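Local coordinates for putative cell surface hydrolase (Lactobacillus plantarum, PDB 3LP5), which is a putative cell surface hydrolase of the alpha/beta-hydrolase clan whose substrate is not established, at residues 18-21 with 22-26; 131-134 with 135-138; 215-218 with 219-223; 226-229 with 230-234; 237-240 with 241-244. One frame throughout, in Å; residues are numbered along the deposited sequence.

Contact 1. Residues 18-21 with 22-26; sequences NRFD and SLITE
Four i to i+4 backbone bonds join 18-21 to 22-26 in regular alpha-helical geometry, from S22 N to N18 O through T25 N to D21 O, the last at 3.1 Å and 174°. The apolar side is carried by F20 and I24. F20 CG stands anti to the backbone N (chi1 -170°), and the ring leaves the helix beside I24. The end of the I24 chain lies over one ring face. I24 CD1 sits 4.2 Å from the centroid of the F20 ring, 26° off its normal, a CH-pi contact. The nearest ring atom is F20 CZ, 3.8 Å from I24 CD1. M9 of strand 7-10 touches both side chains. On the polar side a water links the turn to a side chain. It donates to N18 O at 2.7 Å and lies 2.6 Å from S22 OG. N18 O therefore takes both S22 N and the water. R19 is buried; its guanidinium reaches T212 O in the loop before helix 217-231, while R19 CG lies 4.3 Å from L23 CD1. D21 OD1 bonds back to Q17. Helix 17-30 is amphipathic, one side laid on the sheet and helix 217-231, as is usual for helices flanking an alpha/beta-hydrolase sheet.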
loop_
_atom_site.group_PDB
_atom_site.type_symbol
_atom_site.label_atom_id
_atom_site.label_comp_id
_atom_site.label_asym_id
_atom_site.label_seq_id
_atom_site.Cartn_x
_atom_site.Cartn_y
_atom_site.Cartn_z
ATOM N N ASN A 18 -2.451 -7.692 12.724
ATOM C CA ASN A 18 -3.125 -6.928 13.776
ATOM C C ASN A 18 -3.077 -5.408 13.486
ATOM O O ASN A 18 -4.129 -4.720 13.592
ATOM C CB ASN A 18 -2.565 -7.249 15.190
ATOM C CG ASN A 18 -3.277 -8.470 15.876
ATOM O OD1 ASN A 18 -2.757 -9.069 16.868
ATOM N ND2 ASN A 18 -4.462 -8.822 15.371
ATOM N N ARG A 19 -1.881 -4.896 13.125
ATOM C CA ARG A 19 -1.739 -3.498 12.756
ATOM C C ARG A 19 -2.673 -3.147 11.597
ATOM O O ARG A 19 -3.461 -2.187 11.681
ATOM C CB ARG A 19 -0.303 -3.121 12.396
ATOM C CG ARG A 19 -0.180 -1.621 12.241
ATOM C CD ARG A 19 1.068 -1.153 11.495
ATOM N NE ARG A 19 2.321 -1.456 12.191
ATOM C CZ ARG A 19 2.905 -0.641 13.054
ATOM N NH1 ARG A 19 2.370 0.539 13.379
ATOM N NH2 ARG A 19 4.024 -1.005 13.618
ATOM N N PHE A 20 -2.592 -3.911 10.511
ATOM C CA PHE A 20 -3.510 -3.687 9.364
ATOM C C PHE A 20 -4.990 -3.583 9.770
ATOM O O PHE A 20 -5.662 -2.601 9.411
ATOM C CB PHE A 20 -3.302 -4.743 8.293
ATOM C CG PHE A 20 -4.020 -4.469 6.990
ATOM C CD1 PHE A 20 -3.494 -3.559 6.063
ATOM C CD2 PHE A 20 -5.202 -5.135 6.694
ATOM C CE1 PHE A 20 -4.117 -3.333 4.844
ATOM C CE2 PHE A 20 -5.890 -4.939 5.485
ATOM C CZ PHE A 20 -5.344 -4.022 4.528
ATOM N N ASP A 21 -5.493 -4.570 10.511
ATOM C CA ASP A 21 -6.895 -4.612 10.914
ATOM C C ASP A 21 -7.238 -3.398 11.797
ATOM O O ASP A 21 -8.291 -2.800 11.654
ATOM C CB ASP A 21 -7.188 -5.897 11.692
ATOM C CG ASP A 21 -7.194 -7.171 10.770
ATOM O OD1 ASP A 21 -6.867 -7.069 9.552
ATOM O OD2 ASP A 21 -7.543 -8.270 11.271
ATOM N N SER A 22 -6.330 -3.049 12.691
ATOM C CA SER A 22 -6.508 -1.880 13.513
ATOM C C SER A 22 -6.588 -0.610 12.692
ATOM O O SER A 22 -7.458 0.235 12.962
ATOM C CB SER A 22 -5.377 -1.754 14.528
ATOM O OG SER A 22 -5.513 -2.798 15.477
ATOM N N LEU A 23 -5.706 -0.478 11.692
ATOM C CA LEU A 23 -5.750 0.666 10.793
ATOM C C LEU A 23 -7.088 0.819 10.107
ATOM O O LEU A 23 -7.595 1.931 10.036
ATOM C CB LEU A 23 -4.624 0.625 9.716
ATOM C CG LEU A 23 -3.186 0.681 10.287
ATOM C CD1 LEU A 23 -2.124 0.573 9.156
ATOM C CD2 LEU A 23 -3.000 1.967 11.102
ATOM N N ILE A 24 -7.629 -0.267 9.551
ATOM C CA ILE A 24 -8.915 -0.211 8.832
ATOM C C ILE A 24 -10.064 0.169 9.745
ATOM O O ILE A 24 -10.895 1.021 9.417
ATOM C CB ILE A 24 -9.282 -1.582 8.196
ATOM C CG1 ILE A 24 -8.118 -2.159 7.383
ATOM C CG2 ILE A 24 -10.598 -1.495 7.359
ATOM C CD1 ILE A 24 -7.952 -1.678 6.038
ATOM N N THR A 25 -10.134 -0.463 10.908
ATOM C CA THR A 25 -11.175 -0.108 11.876
ATOM C C THR A 25 -11.124 1.371 12.232
ATOM O O THR A 25 -12.148 2.074 12.251
ATOM C CB THR A 25 -11.011 -0.922 13.150
ATOM O OG1 THR A 25 -10.992 -2.279 12.777
ATOM C CG2 THR A 25 -12.180 -0.740 14.073
ATOM N N GLU A 26 -9.939 1.839 12.566
ATOM C CA GLU A 26 -9.793 3.213 12.974
ATOM C C GLU A 26 -10.021 4.168 11.817
ATOM O O GLU A 26 -10.673 5.175 11.996
ATOM C CB GLU A 26 -8.433 3.408 13.624
ATOM C CG GLU A 26 -8.562 3.328 15.153
ATOM C CD GLU A 26 -9.138 1.990 15.699
ATOM O OE1 GLU A 26 -10.218 2.024 16.379
ATOM O OE2 GLU A 26 -8.491 0.904 15.467
HETATM O O HOH W 1 -6.097 -5.367 15.343
#

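Contact 2. Residues 131-134 with 135-138; sequences LMTI and ASPY
T133 OG1 is held by two partners, Y138 OH at 3.1 Å and a water at 2.9 Å. Either hydroxyl could be the donor in the first bond. The water also accepts from S136 N at 3.2 Å, linking the end of the strand to the turn that follows. T133 OG1 lies between the backbone N and the carbonyl carbon (chi1 70°). From there it meets the Y138 ring at its edge, close to the ring plane. The two side chains approach from opposite directions, with the phenol oxygen foremost. T133 CG2 packs on the same oxygen, 3.3 Å from Y138 OH. S136 comes in beside them: its OG lies 3.4 Å from T133 CB. The strongest partner of this hydroxyl is elsewhere, at S106 O. A135 has positive phi (47°), which breaks the extended run after I134. P137 is the centre of an inverse gamma turn, in which Y138 N bonds weakly to S136 O. These bends bring the hydroxyl of Y138 back to T133. All touching residues are buried. S106 belongs to a GxSxG sequence that fits the nucleophile elbow of alpha/beta hydrolases, so the turn probably borders the active site. Strand 127-134 runs between strands 99-105 and 167-172, parallel to both, and the loop after it rests on helix 107-118 through S136 and Y138.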
loop_
_atom_site.group_PDB
_atom_site.type_symbol
_atom_site.label_atom_id
_atom_site.label_comp_id
_atom_site.label_asym_id
_atom_site.label_seq_id
_atom_site.Cartn_x
_atom_site.Cartn_y
_atom_site.Cartn_z
ATOM N N LEU A 131 -0.651 6.267 -4.574
ATOM C CA LEU A 131 -0.122 5.100 -3.832
ATOM C C LEU A 131 0.521 5.497 -2.497
ATOM O O LEU A 131 1.391 6.376 -2.439
ATOM C CB LEU A 131 0.925 4.350 -4.690
ATOM C CG LEU A 131 1.655 3.179 -3.983
ATOM C CD1 LEU A 131 0.673 2.028 -3.560
ATOM C CD2 LEU A 131 2.803 2.751 -4.930
ATOM N N MET A 132 0.077 4.910 -1.411
ATOM C CA MET A 132 0.812 5.033 -0.135
ATOM C C MET A 132 1.306 3.638 0.275
ATOM O O MET A 132 0.547 2.640 0.256
ATOM C CB MET A 132 -0.054 5.692 0.962
ATOM C CG MET A 132 0.467 5.630 2.452
ATOM S SD MET A 132 -0.596 6.591 3.624
ATOM C CE MET A 132 -0.086 8.219 3.165
ATOM N N THR A 133 2.569 3.578 0.668
ATOM C CA THR A 133 3.119 2.349 1.207
ATOM C C THR A 133 3.554 2.570 2.642
ATOM O O THR A 133 3.957 3.710 3.016
ATOM C CB THR A 133 4.270 1.766 0.334
ATOM O OG1 THR A 133 5.423 2.589 0.420
ATOM C CG2 THR A 133 3.828 1.664 -1.174
ATOM N N ILE A 134 3.431 1.526 3.447
ATOM C CA ILE A 134 3.770 1.656 4.870
ATOM C C ILE A 134 4.844 0.659 5.212
ATOM O O ILE A 134 4.588 -0.554 5.208
ATOM C CB ILE A 134 2.568 1.455 5.793
ATOM C CG1 ILE A 134 1.449 2.471 5.457
ATOM C CG2 ILE A 134 2.960 1.719 7.233
ATOM C CD1 ILE A 134 0.080 1.937 5.850
ATOM N N ALA A 135 6.033 1.154 5.559
ATOM C CA ALA A 135 7.132 0.247 5.944
ATOM C C ALA A 135 7.350 -0.933 5.000
ATOM O O ALA A 135 7.442 -2.104 5.419
ATOM C CB ALA A 135 6.934 -0.234 7.418
ATOM N N SER A 136 7.457 -0.644 3.701
ATOM C CA SER A 136 7.564 -1.738 2.730
ATOM C C SER A 136 9.039 -2.029 2.520
ATOM O O SER A 136 9.819 -1.114 2.234
ATOM C CB SER A 136 6.880 -1.364 1.418
ATOM O OG SER A 136 5.460 -1.197 1.606
ATOM N N PRO A 137 9.447 -3.302 2.691
ATOM C CA PRO A 137 10.838 -3.634 2.612
ATOM C C PRO A 137 11.391 -3.794 1.177
ATOM O O PRO A 137 11.618 -4.924 0.697
ATOM C CB PRO A 137 10.911 -4.931 3.425
ATOM C CG PRO A 137 9.595 -5.608 3.170
ATOM C CD PRO A 137 8.606 -4.482 3.044
ATOM N N TYR A 138 11.684 -2.666 0.519
ATOM C CA TYR A 138 12.128 -2.703 -0.889
ATOM C C TYR A 138 13.412 -3.486 -1.144
ATOM O O TYR A 138 13.616 -3.918 -2.263
ATOM C CB TYR A 138 12.238 -1.280 -1.440
ATOM C CG TYR A 138 10.855 -0.612 -1.546
ATOM C CD1 TYR A 138 10.020 -0.899 -2.621
ATOM C CD2 TYR A 138 10.404 0.272 -0.564
ATOM C CE1 TYR A 138 8.741 -0.321 -2.721
ATOM C CE2 TYR A 138 9.117 0.926 -0.681
ATOM C CZ TYR A 138 8.294 0.558 -1.730
ATOM O OH TYR A 138 7.030 1.156 -1.840
HETATM O O HOH W 2 7.192 2.421 2.723
#

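Contact 3. Residues 215-218 with 219-223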
loop_
_atom_site.group_PDB
_atom_site.type_symbol
_atom_site.label_atom_id
_atom_site.label_comp_id
_atom_site.label_asym_id
_atom_site.label_seq_id
_atom_site.Cartn_x
_atom_site.Cartn_y
_atom_site.Cartn_z
ATOM N N SER A 215 2.176 -3.239 16.349
ATOM C CA SER A 215 1.858 -1.826 16.377
ATOM C C SER A 215 1.644 -1.330 17.805
ATOM O O SER A 215 1.628 -2.114 18.757
ATOM C CB SER A 215 0.513 -1.659 15.678
ATOM O OG SER A 215 -0.437 -2.570 16.317
ATOM N N ASP A 216 1.420 -0.023 17.942
ATOM C CA ASP A 216 0.816 0.504 19.146
ATOM C C ASP A 216 -0.103 1.658 18.837
ATOM O O ASP A 216 -0.094 2.191 17.730
ATOM C CB ASP A 216 1.835 0.893 20.181
ATOM C CG ASP A 216 2.762 1.982 19.725
ATOM O OD1 ASP A 216 2.427 2.784 18.820
ATOM O OD2 ASP A 216 3.862 2.037 20.305
ATOM N N LEU A 217 -0.897 2.036 19.818
ATOM C CA LEU A 217 -1.909 3.064 19.608
ATOM C C LEU A 217 -1.335 4.341 19.006
ATOM O O LEU A 217 -1.845 4.780 18.003
ATOM C CB LEU A 217 -2.663 3.406 20.911
ATOM C CG LEU A 217 -4.197 3.554 20.785
ATOM C CD1 LEU A 217 -4.858 3.235 22.082
ATOM C CD2 LEU A 217 -4.654 4.939 20.365
ATOM N N PRO A 218 -0.290 4.935 19.627
ATOM C CA PRO A 218 0.096 6.228 19.141
ATOM C C PRO A 218 0.547 6.184 17.685
ATOM O O PRO A 218 0.243 7.120 16.932
ATOM C CB PRO A 218 1.273 6.608 20.060
ATOM C CG PRO A 218 0.834 6.090 21.326
ATOM C CD PRO A 218 0.275 4.707 20.972
ATOM N N GLN A 219 1.251 5.126 17.285
ATOM C CA GLN A 219 1.652 5.033 15.884
ATOM C C GLN A 219 0.494 4.818 14.899
ATOM O O GLN A 219 0.533 5.367 13.791
ATOM C CB GLN A 219 2.900 4.127 15.619
ATOM C CG GLN A 219 2.753 2.672 15.928
ATOM C CD GLN A 219 4.087 1.910 16.125
ATOM O OE1 GLN A 219 4.903 2.205 17.010
ATOM N NE2 GLN A 219 4.259 0.880 15.338
ATOM N N ASN A 220 -0.501 4.007 15.261
ATOM C CA ASN A 220 -1.678 3.837 14.380
ATOM C C ASN A 220 -2.491 5.134 14.188
ATOM O O ASN A 220 -2.997 5.410 13.107
ATOM C CB ASN A 220 -2.574 2.697 14.901
ATOM C CG ASN A 220 -1.862 1.323 14.848
ATOM O OD1 ASN A 220 -0.832 1.180 14.192
ATOM N ND2 ASN A 220 -2.400 0.328 15.568
ATOM N N LYS A 221 -2.637 5.921 15.240
ATOM C CA LYS A 221 -3.330 7.224 15.093
ATOM C C LYS A 221 -2.663 8.158 14.084
ATOM O O LYS A 221 -3.353 8.773 13.303
ATOM C CB LYS A 221 -3.475 7.960 16.433
ATOM C CG LYS A 221 -4.484 7.252 17.385
ATOM C CD LYS A 221 -5.049 8.248 18.464
ATOM C CE LYS A 221 -4.106 8.477 19.646
ATOM N NZ LYS A 221 -4.208 9.870 20.247
ATOM N N GLN A 222 -1.341 8.257 14.134
ATOM C CA GLN A 222 -0.552 9.056 13.179
ATOM C C GLN A 222 -0.702 8.506 11.771
ATOM O O GLN A 222 -0.880 9.280 10.841
ATOM C CB GLN A 222 0.938 9.020 13.533
ATOM C CG GLN A 222 1.237 9.781 14.798
ATOM C CD GLN A 222 2.714 9.741 15.281
ATOM O OE1 GLN A 222 2.963 9.995 16.446
ATOM N NE2 GLN A 222 3.657 9.519 14.405
ATOM N N ILE A 223 -0.627 7.191 11.624
ATOM C CA ILE A 223 -0.742 6.585 10.332
ATOM C C ILE A 223 -2.134 6.842 9.737
ATOM O O ILE A 223 -2.241 7.234 8.560
ATOM C CB ILE A 223 -0.416 5.092 10.365
ATOM C CG1 ILE A 223 1.087 4.945 10.628
ATOM C CG2 ILE A 223 -0.786 4.425 9.003
ATOM C CD1 ILE A 223 1.544 3.521 10.767
#
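D216 and Q219 both place CG between the backbone N and the carbonyl carbon, with chi1 62° and 64°, and these torsions bring the two side chains together at the start of helix 217-231. D216 is the N-cap. Its OD1 accepts from Q219 N at 3.0 Å, and the donor comes nearly in line with the carboxylate C-O bond. The main chain takes over at once: N220 N bonds to D216 O at 3.1 Å and K221 N to L217 O at 3.1 Å. The next bond, Q222 N to P218 O, is weak. The N-cap carboxylate thus serves an amide of the first turn, which has no earlier helical carbonyl to bond. The negative group would also suit the positive end of the helix dipole. The D216 and Q219 side chains cross at about a right angle. On another side of the turn L217 and K221 cross at a slant, with L217 CD2 against the aliphatic part of the lysine, 3.7 Å from K221 CE. N220 faces helix 17-30, where it touches S22 and L23, and its OD1 takes a weak bond from R19. The N220 amide also packs on the residue before the cap, with S215 CB 3.5 Å from N220 OD1.

Contact 4. Residues 226-229 with 230-234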
loop_
_atom_site.group_PDB
_atom_site.type_symbol
_atom_site.label_atom_id
_atom_site.label_comp_id
_atom_site.label_asym_id
_atom_site.label_seq_id
_atom_site.Cartn_x
_atom_site.Cartn_y
_atom_site.Cartn_z
ATOM N N LEU A 226 -2.417 10.288 8.487
ATOM C CA LEU A 226 -1.698 10.535 7.230
ATOM C C LEU A 226 -2.437 9.966 6.054
ATOM O O LEU A 226 -2.376 10.500 4.931
ATOM C CB LEU A 226 -0.280 9.954 7.298
ATOM C CG LEU A 226 0.637 10.642 8.331
ATOM C CD1 LEU A 226 1.872 9.787 8.504
ATOM C CD2 LEU A 226 1.037 12.076 7.931
ATOM N N ILE A 227 -3.064 8.817 6.277
ATOM C CA ILE A 227 -3.814 8.184 5.208
ATOM C C ILE A 227 -4.931 9.142 4.843
ATOM O O ILE A 227 -5.111 9.483 3.648
ATOM C CB ILE A 227 -4.413 6.807 5.588
ATOM C CG1 ILE A 227 -3.339 5.730 5.711
ATOM C CG2 ILE A 227 -5.542 6.410 4.632
ATOM C CD1 ILE A 227 -3.841 4.461 6.456
ATOM N N ARG A 228 -5.626 9.628 5.855
ATOM C CA ARG A 228 -6.693 10.652 5.605
ATOM C C ARG A 228 -6.207 11.931 4.870
ATOM O O ARG A 228 -6.796 12.350 3.877
ATOM C CB ARG A 228 -7.389 11.004 6.892
ATOM C CG ARG A 228 -8.258 9.870 7.389
ATOM C CD ARG A 228 -8.887 10.233 8.742
ATOM N NE ARG A 228 -9.732 11.428 8.608
ATOM C CZ ARG A 228 -9.999 12.277 9.589
ATOM N NH1 ARG A 228 -9.525 12.075 10.810
ATOM N NH2 ARG A 228 -10.813 13.303 9.361
ATOM N N GLN A 229 -5.136 12.550 5.352
ATOM C CA GLN A 229 -4.593 13.745 4.762
ATOM C C GLN A 229 -4.014 13.551 3.342
ATOM O O GLN A 229 -4.223 14.392 2.491
ATOM C CB GLN A 229 -3.519 14.335 5.676
ATOM C CG GLN A 229 -2.782 15.546 5.080
ATOM C CD GLN A 229 -2.144 16.386 6.137
ATOM O OE1 GLN A 229 -2.492 16.279 7.327
ATOM N NE2 GLN A 229 -1.220 17.225 5.740
ATOM N N TYR A 230 -3.262 12.482 3.104
ATOM C CA TYR A 230 -2.499 12.370 1.842
ATOM C C TYR A 230 -3.103 11.341 0.906
ATOM O O TYR A 230 -3.120 11.565 -0.283
ATOM C CB TYR A 230 -1.013 12.019 2.113
ATOM C CG TYR A 230 -0.254 13.176 2.759
ATOM C CD1 TYR A 230 0.100 14.324 2.016
ATOM C CD2 TYR A 230 0.082 13.144 4.108
ATOM C CE1 TYR A 230 0.767 15.384 2.631
ATOM C CE2 TYR A 230 0.739 14.200 4.730
ATOM C CZ TYR A 230 1.095 15.302 3.987
ATOM O OH TYR A 230 1.767 16.324 4.612
ATOM N N LEU A 231 -3.598 10.224 1.412
ATOM C CA LEU A 231 -4.138 9.193 0.480
ATOM C C LEU A 231 -5.552 9.553 0.082
ATOM O O LEU A 231 -5.902 9.505 -1.115
ATOM C CB LEU A 231 -4.103 7.758 1.042
ATOM C CG LEU A 231 -4.460 6.689 -0.028
ATOM C CD1 LEU A 231 -3.494 6.672 -1.237
ATOM C CD2 LEU A 231 -4.590 5.317 0.540
ATOM N N LEU A 232 -6.365 9.905 1.077
ATOM C CA LEU A 232 -7.767 10.273 0.842
ATOM C C LEU A 232 -7.932 11.752 0.505
ATOM O O LEU A 232 -8.993 12.157 0.074
ATOM C CB LEU A 232 -8.637 9.928 2.062
ATOM C CG LEU A 232 -8.610 8.441 2.442
ATOM C CD1 LEU A 232 -9.495 8.120 3.691
ATOM C CD2 LEU A 232 -9.000 7.537 1.297
ATOM N N ALA A 233 -6.895 12.559 0.736
ATOM C CA ALA A 233 -6.943 14.008 0.490
ATOM C C ALA A 233 -8.147 14.703 1.160
ATOM O O ALA A 233 -8.798 15.565 0.599
ATOM C CB ALA A 233 -6.852 14.326 -1.026
ATOM N N GLU A 234 -8.413 14.324 2.400
ATOM C CA GLU A 234 -9.503 14.887 3.169
ATOM C C GLU A 234 -9.040 16.227 3.738
ATOM O O GLU A 234 -7.863 16.400 4.025
ATOM C CB GLU A 234 -9.760 13.936 4.319
ATOM C CG GLU A 234 -11.116 13.951 4.822
ATOM C CD GLU A 234 -11.380 12.772 5.761
ATOM O OE1 GLU A 234 -12.156 12.946 6.722
ATOM O OE2 GLU A 234 -10.813 11.689 5.539
HETATM O O HOH W 3 -5.687 16.616 2.727
#
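I227 and L231 lie side by side in the buried half of this helix end, while R228 and E234 meet on its more open half. On the buried half I227 CG2 packs on L231 CB, and M132 of strand 127-134 and L103 of strand 99-105 close over I227. I227 O is gripped by two amides, L231 N at 2.8 Å and L232 N at 2.9 Å. The second bond is the straighter, 164° against 131°. It spans five residues, so the last turn widens to a pi-type turn. Y230 is flanked on two sides. Q229 CG, set anti to the backbone N (chi1 175°), lies over one face of the ring, 3.9 Å from its centroid, a CH-pi contact. L226 CD2 meets the ring at its edge, 3.9 Å from Y230 CE2. The amide of Q229 has its main partner in N244 of helix 238-245.

On the outer half the side chains are more loosely joined. R228 and E234 are modelled as a salt bridge, through a weak R228 NE to E234 OE2 bond of 3.3 Å and an E234 OE1 whose place is less sure. The carboxylate lies at the edge of the guanidinium. A water donates to Q229 O and to E234 O. The backbone here is sound. A233, with positive phi, turns the chain so that E234 N reaches R228 O, six residues back, at 2.9 Å. The whole is a helix C terminus that widens through a pi-type turn and leaves the helix at A233, beside strands 99-105 and 127-134 of the alpha/beta-hydrolase sheet.

Contact 5. Residues 237-240 with 241-244; sequences PDKV and RQKN
D238 OD2 and R241 NH2 form the salt bridge that carries this first turn of helix 238-245, 2.8 Å apart. The two side chains run side by side. The carboxylate oxygen lies in the guanidinium plane, at its edge. Relative to the carboxylate, however, the donor stands above its plane, 38° out of it, and the two planes are 80° apart. R241 CG is anti to the backbone N (chi1 172°), and the chain then bends at chi3, which brings NH2 back toward D238. This bend also leaves D238 O above the rim of one guanidinium face.

K239 and Q242 run alongside each other next to this pair. K239 CE comes 3.2 Å from Q242 OE1. Here a methylene carbon, and not the amine, does the touching. V240 and N244 are likewise side by side, with V240 CG1 4.0 Å from N244 ND2.

Behind these side chains the backbone fixes their spacing. R241 N bonds to P237 O at 3.0 Å, so the N-cap residue supplies the first carbonyl. N244 N bonds to V240 O at 2.9 Å. Between them Q242 N and K243 N reach D238 O and K239 O, and these donors come less directly onto the carbonyls.

Most of the turn is exposed, and N244 is the buried residue. Its amide is held from outside: ND2 donates to S225, and OD1 accepts from R247. V240 touches S225 and N244 touches L226, so one side of helix 238-245 rests on helix 217-231, far from the centre of the chain.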
loop_
_atom_site.group_PDB
_atom_site.type_symbol
_atom_site.label_atom_id
_atom_site.label_comp_id
_atom_site.label_asym_id
_atom_site.label_seq_id
_atom_site.Cartn_x
_atom_site.Cartn_y
_atom_site.Cartn_z
ATOM N N PRO A 237 -8.013 19.381 10.210
ATOM C CA PRO A 237 -7.873 20.620 11.026
ATOM C C PRO A 237 -6.467 21.227 10.833
ATOM O O PRO A 237 -5.483 20.502 10.530
ATOM C CB PRO A 237 -8.100 20.134 12.474
ATOM C CG PRO A 237 -8.832 18.818 12.354
ATOM C CD PRO A 237 -8.365 18.208 11.033
ATOM N N ASP A 238 -6.368 22.544 10.922
ATOM C CA ASP A 238 -5.125 23.247 10.511
ATOM C C ASP A 238 -3.858 22.771 11.245
ATOM O O ASP A 238 -2.779 22.661 10.639
ATOM C CB ASP A 238 -5.263 24.792 10.631
ATOM C CG ASP A 238 -6.232 25.400 9.597
ATOM O OD1 ASP A 238 -7.043 26.279 9.968
ATOM O OD2 ASP A 238 -6.190 25.008 8.402
ATOM N N LYS A 239 -4.006 22.493 12.538
ATOM C CA LYS A 239 -2.875 22.109 13.367
ATOM C C LYS A 239 -2.468 20.664 13.063
ATOM O O LYS A 239 -1.303 20.299 13.150
ATOM C CB LYS A 239 -3.219 22.233 14.865
ATOM C CG LYS A 239 -3.282 23.682 15.420
ATOM C CD LYS A 239 -2.123 24.556 14.976
ATOM C CE LYS A 239 -2.579 25.698 14.021
ATOM N NZ LYS A 239 -3.517 26.686 14.664
ATOM N N VAL A 240 -3.448 19.842 12.738
ATOM C CA VAL A 240 -3.159 18.458 12.322
ATOM C C VAL A 240 -2.395 18.418 10.974
ATOM O O VAL A 240 -1.385 17.716 10.840
ATOM C CB VAL A 240 -4.457 17.636 12.333
ATOM C CG1 VAL A 240 -4.291 16.238 11.690
ATOM C CG2 VAL A 240 -4.908 17.508 13.795
ATOM N N ARG A 241 -2.865 19.205 10.019
ATOM C CA ARG A 241 -2.264 19.286 8.702
ATOM C C ARG A 241 -0.845 19.750 8.837
ATOM O O ARG A 241 0.056 19.163 8.270
ATOM C CB ARG A 241 -3.020 20.264 7.799
ATOM C CG ARG A 241 -2.291 20.515 6.452
ATOM C CD ARG A 241 -3.043 21.433 5.511
ATOM N NE ARG A 241 -3.629 22.580 6.217
ATOM C CZ ARG A 241 -3.031 23.761 6.423
ATOM N NH1 ARG A 241 -1.787 24.006 5.976
ATOM N NH2 ARG A 241 -3.681 24.711 7.089
ATOM N N GLN A 242 -0.644 20.808 9.619
ATOM C CA GLN A 242 0.699 21.408 9.752
ATOM C C GLN A 242 1.692 20.437 10.385
ATOM O O GLN A 242 2.802 20.313 9.905
ATOM C CB GLN A 242 0.626 22.756 10.493
ATOM C CG GLN A 242 -0.093 23.772 9.589
ATOM C CD GLN A 242 -0.482 25.105 10.258
ATOM O OE1 GLN A 242 -0.739 25.182 11.462
ATOM N NE2 GLN A 242 -0.535 26.153 9.451
ATOM N N LYS A 243 1.246 19.721 11.421
ATOM C CA LYS A 243 2.033 18.750 12.119
ATOM C C LYS A 243 2.366 17.548 11.204
ATOM O O LYS A 243 3.495 17.035 11.253
ATOM C CB LYS A 243 1.272 18.296 13.384
ATOM C CG LYS A 243 1.905 17.145 14.210
ATOM C CD LYS A 243 1.333 17.100 15.661
ATOM C CE LYS A 243 -0.054 16.401 15.800
ATOM N NZ LYS A 243 -0.188 15.603 17.098
ATOM N N ASN A 244 1.403 17.074 10.419
ATOM C CA ASN A 244 1.662 15.940 9.491
ATOM C C ASN A 244 2.660 16.368 8.423
ATOM O O ASN A 244 3.602 15.601 8.091
ATOM C CB ASN A 244 0.372 15.426 8.844
ATOM C CG ASN A 244 -0.433 14.497 9.766
ATOM O OD1 ASN A 244 0.072 14.001 10.751
ATOM N ND2 ASN A 244 -1.690 14.259 9.417
#

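In the fold
All five contacts are local and follow one another along the chain; none nests in or crosses another. Contact 1 lies early, on helix 17-30. Contact 2 follows at the end of strand 127-134, where I134 CD1 comes within 4.2 Å of L23 CD1. Contacts 3 and 4 mark the start and end of helix 217-231. The start meets contact 1 through R19, S215 and N220. The end meets contact 2, with M132 SD 3.6 Å from I227 CG1. Contact 5 opens helix 238-245 and joins contact 4 through Q229 and N244. Together they connect one side of the sheet, its covering helices and the C-terminal helix.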